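Local atomic coordinates of inositol 2-dehydrogenase (Sinorhizobium meliloti, PDB entry 4HKT), a protein that catalyses the NAD+-dependent oxidation of myo-inositol to scyllo-inosose, also called 2-keto-myo-inositol, the first step of myo-inositol degradation to acetyl-CoA. Residues V191-A195 with A317-V322. Numbering follows the deposited sequence.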
ATOM      1  N   VAL B 191      30.092 -12.798  11.981  1.00 15.46           N
ATOM      2  CA  VAL B 191      28.753 -13.383  12.003  1.00 15.33           C
ATOM      3  C   VAL B 191      28.333 -13.698  13.430  1.00 14.73           C
ATOM      4  O   VAL B 191      29.090 -14.295  14.167  1.00 14.67           O
ATOM      5  CB  VAL B 191      28.729 -14.671  11.203  1.00 15.16           C
ATOM      6  CG1 VAL B 191      27.330 -15.278  11.221  1.00 16.79           C
ATOM      7  CG2 VAL B 191      29.143 -14.381   9.784  1.00 15.94           C
ATOM      8  N   THR B 192      27.147 -13.276  13.816  1.00 15.52           N
ATOM      9  CA  THR B 192      26.600 -13.734  15.071  1.00 17.36           C
ATOM     10  C   THR B 192      25.159 -14.169  14.831  1.00 16.57           C
ATOM     11  O   THR B 192      24.415 -13.551  14.034  1.00 14.33           O
ATOM     12  CB  THR B 192      26.795 -12.682  16.199  1.00 19.63           C
ATOM     13  OG1 THR B 192      26.608 -13.316  17.484  1.00 23.08           O
ATOM     14  CG2 THR B 192      25.867 -11.542  16.022  1.00 20.28           C
ATOM     15  N   ALA B 193      24.783 -15.272  15.460  1.00 15.23           N
ATOM     16  CA  ALA B 193      23.526 -15.930  15.116  1.00 14.41           C
ATOM     17  C   ALA B 193      22.865 -16.595  16.297  1.00 14.88           C
ATOM     18  O   ALA B 193      23.519 -16.957  17.277  1.00 13.76           O
ATOM     19  CB  ALA B 193      23.770 -16.992  14.073  1.00 13.65           C
ATOM     20  N   THR B 194      21.552 -16.706  16.202  1.00 15.34           N
ATOM     21  CA  THR B 194      20.784 -17.465  17.178  1.00 17.12           C
ATOM     22  C   THR B 194      19.890 -18.415  16.413  1.00 15.85           C
ATOM     23  O   THR B 194      19.570 -18.179  15.251  1.00 14.07           O
ATOM     24  CB  THR B 194      19.915 -16.562  18.046  1.00 18.40           C
ATOM     25  OG1 THR B 194      19.079 -15.777  17.204  1.00 21.55           O
ATOM     26  CG2 THR B 194      20.787 -15.640  18.932  1.00 19.95           C
ATOM     27  N   ALA B 195      19.425 -19.452  17.094  1.00 15.64           N
ATOM     28  CA  ALA B 195      18.591 -20.474  16.447  1.00 15.43           C
ATOM     29  C   ALA B 195      17.710 -21.198  17.460  1.00 16.32           C
ATOM     30  O   ALA B 195      18.003 -21.233  18.655  1.00 15.82           O
ATOM     31  CB  ALA B 195      19.467 -21.493  15.737  1.00 15.21           C
ATOM     32  N   ALA B 317      30.234 -20.112   9.633  1.00 15.05           N
ATOM     33  CA  ALA B 317      30.402 -19.200  10.736  1.00 15.88           C
ATOM     34  C   ALA B 317      29.122 -19.067  11.544  1.00 16.03           C
ATOM     35  O   ALA B 317      29.199 -19.051  12.765  1.00 16.32           O
ATOM     36  CB  ALA B 317      30.911 -17.828  10.269  1.00 14.75           C
ATOM     37  N   ALA B 318      27.952 -18.977  10.888  1.00 15.66           N
ATOM     38  CA  ALA B 318      26.690 -18.964  11.638  1.00 16.33           C
ATOM     39  C   ALA B 318      26.466 -20.190  12.518  1.00 15.81           C
ATOM     40  O   ALA B 318      25.995 -20.047  13.627  1.00 18.15           O
ATOM     41  CB  ALA B 318      25.461 -18.734  10.737  1.00 15.34           C
ATOM     42  N   VAL B 319      26.799 -21.373  12.020  1.00 16.36           N
ATOM     43  CA  VAL B 319      26.651 -22.619  12.756  1.00 16.06           C
ATOM     44  C   VAL B 319      27.512 -22.585  14.031  1.00 16.71           C
ATOM     45  O   VAL B 319      27.012 -22.910  15.110  1.00 15.63           O
ATOM     46  CB  VAL B 319      27.047 -23.827  11.859  1.00 17.04           C
ATOM     47  CG1 VAL B 319      27.017 -25.156  12.600  1.00 17.58           C
ATOM     48  CG2 VAL B 319      26.111 -23.970  10.630  1.00 17.05           C
ATOM     49  N   ARG B 320      28.777 -22.194  13.888  1.00 16.39           N
ATOM     50  CA  ARG B 320      29.718 -22.044  15.020  1.00 18.60           C
ATOM     51  C   ARG B 320      29.254 -21.003  16.000  1.00 16.54           C
ATOM     52  O   ARG B 320      29.328 -21.220  17.207  1.00 17.99           O
ATOM     53  CB  ARG B 320      31.132 -21.677  14.550  1.00 21.12           C
ATOM     54  CG  ARG B 320      31.932 -22.786  13.871  1.00 25.36           C
ATOM     55  CD  ARG B 320      33.388 -22.361  13.650  1.00 29.56           C
ATOM     56  NE  ARG B 320      34.030 -21.916  14.900  1.00 33.33           N
ATOM     57  CZ  ARG B 320      35.116 -21.147  14.998  1.00 36.52           C
ATOM     58  NH1 ARG B 320      35.732 -20.641  13.930  1.00 37.69           N
ATOM     59  NH2 ARG B 320      35.571 -20.838  16.200  1.00 39.04           N
ATOM     60  N   SER B 321      28.729 -19.892  15.501  1.00 16.01           N
ATOM     61  CA  SER B 321      28.272 -18.827  16.360  1.00 15.28           C
ATOM     62  C   SER B 321      27.134 -19.314  17.296  1.00 16.88           C
ATOM     63  O   SER B 321      27.149 -19.023  18.507  1.00 15.74           O
ATOM     64  CB  SER B 321      27.740 -17.657  15.553  1.00 15.44           C
ATOM     65  OG  SER B 321      27.249 -16.672  16.445  1.00 17.58           O
ATOM     66  N   VAL B 322      26.176 -20.064  16.737  1.00 14.84           N
ATOM     67  CA  VAL B 322      25.105 -20.575  17.541  1.00 15.42           C
ATOM     68  C   VAL B 322      25.676 -21.536  18.584  1.00 16.33           C
ATOM     69  O   VAL B 322      25.321 -21.441  19.751  1.00 16.64           O
ATOM     70  CB  VAL B 322      24.042 -21.304  16.739  1.00 15.57           C
ATOM     71  CG1 VAL B 322      23.061 -21.969  17.698  1.00 16.71           C
ATOM     72  CG2 VAL B 322      23.274 -20.360  15.820  1.00 15.55           C
TER
HETATM   73  O   HOH W   1      25.424 -16.811  19.236  1.00 34.71           O
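Start from the C-terminal domain of this Gfo/Idh/MocA enzyme, a helix-backed, predominantly antiparallel sheet that follows the NAD-binding Rossmann domain. Here helix 305-324 packs its last turns against strand 188-196 of that sheet; the axes of the two short segments come within 6.5 Å and cross at -62°. Alternation along the strand sends the CA-to-CB bonds of V191, A193 and A195 toward the helix, while T192 and T194 turn theirs to the other face, where T192 meets T192 of the second subunit and T194 OG1 hydrogen-bonds to Q223 of that subunit.

Along the helix, A317 comes first, its CB 3.9 Å from V191 CG2. A318 follows, its CB lying 4.0 Å from V191 CG1 and 4.1 Å from A193 CB; with A318 and A193 both ending at CB, the helix can lie close to the strand. A318 also packs against F169 and F177 of helix 168-184. One turn on from A317, S321 supplies the one direct hydrogen bond between the segments: its OG accepts from A193 N at 3.0 Å and also hydrogen-bonds to R326 O, so the hydroxyl ties the strand to the segment just beyond the helix, ahead of edge strand 328-329, which pairs with V191. V322 completes the apolar seam, its CG2 3.8 Å from A193 CB and 4.0 Å from A195 CB. On the S321 side, water 1 bridges the two backbones, donating to A193 O at 2.7 Å and to S321 O at 2.9 Å.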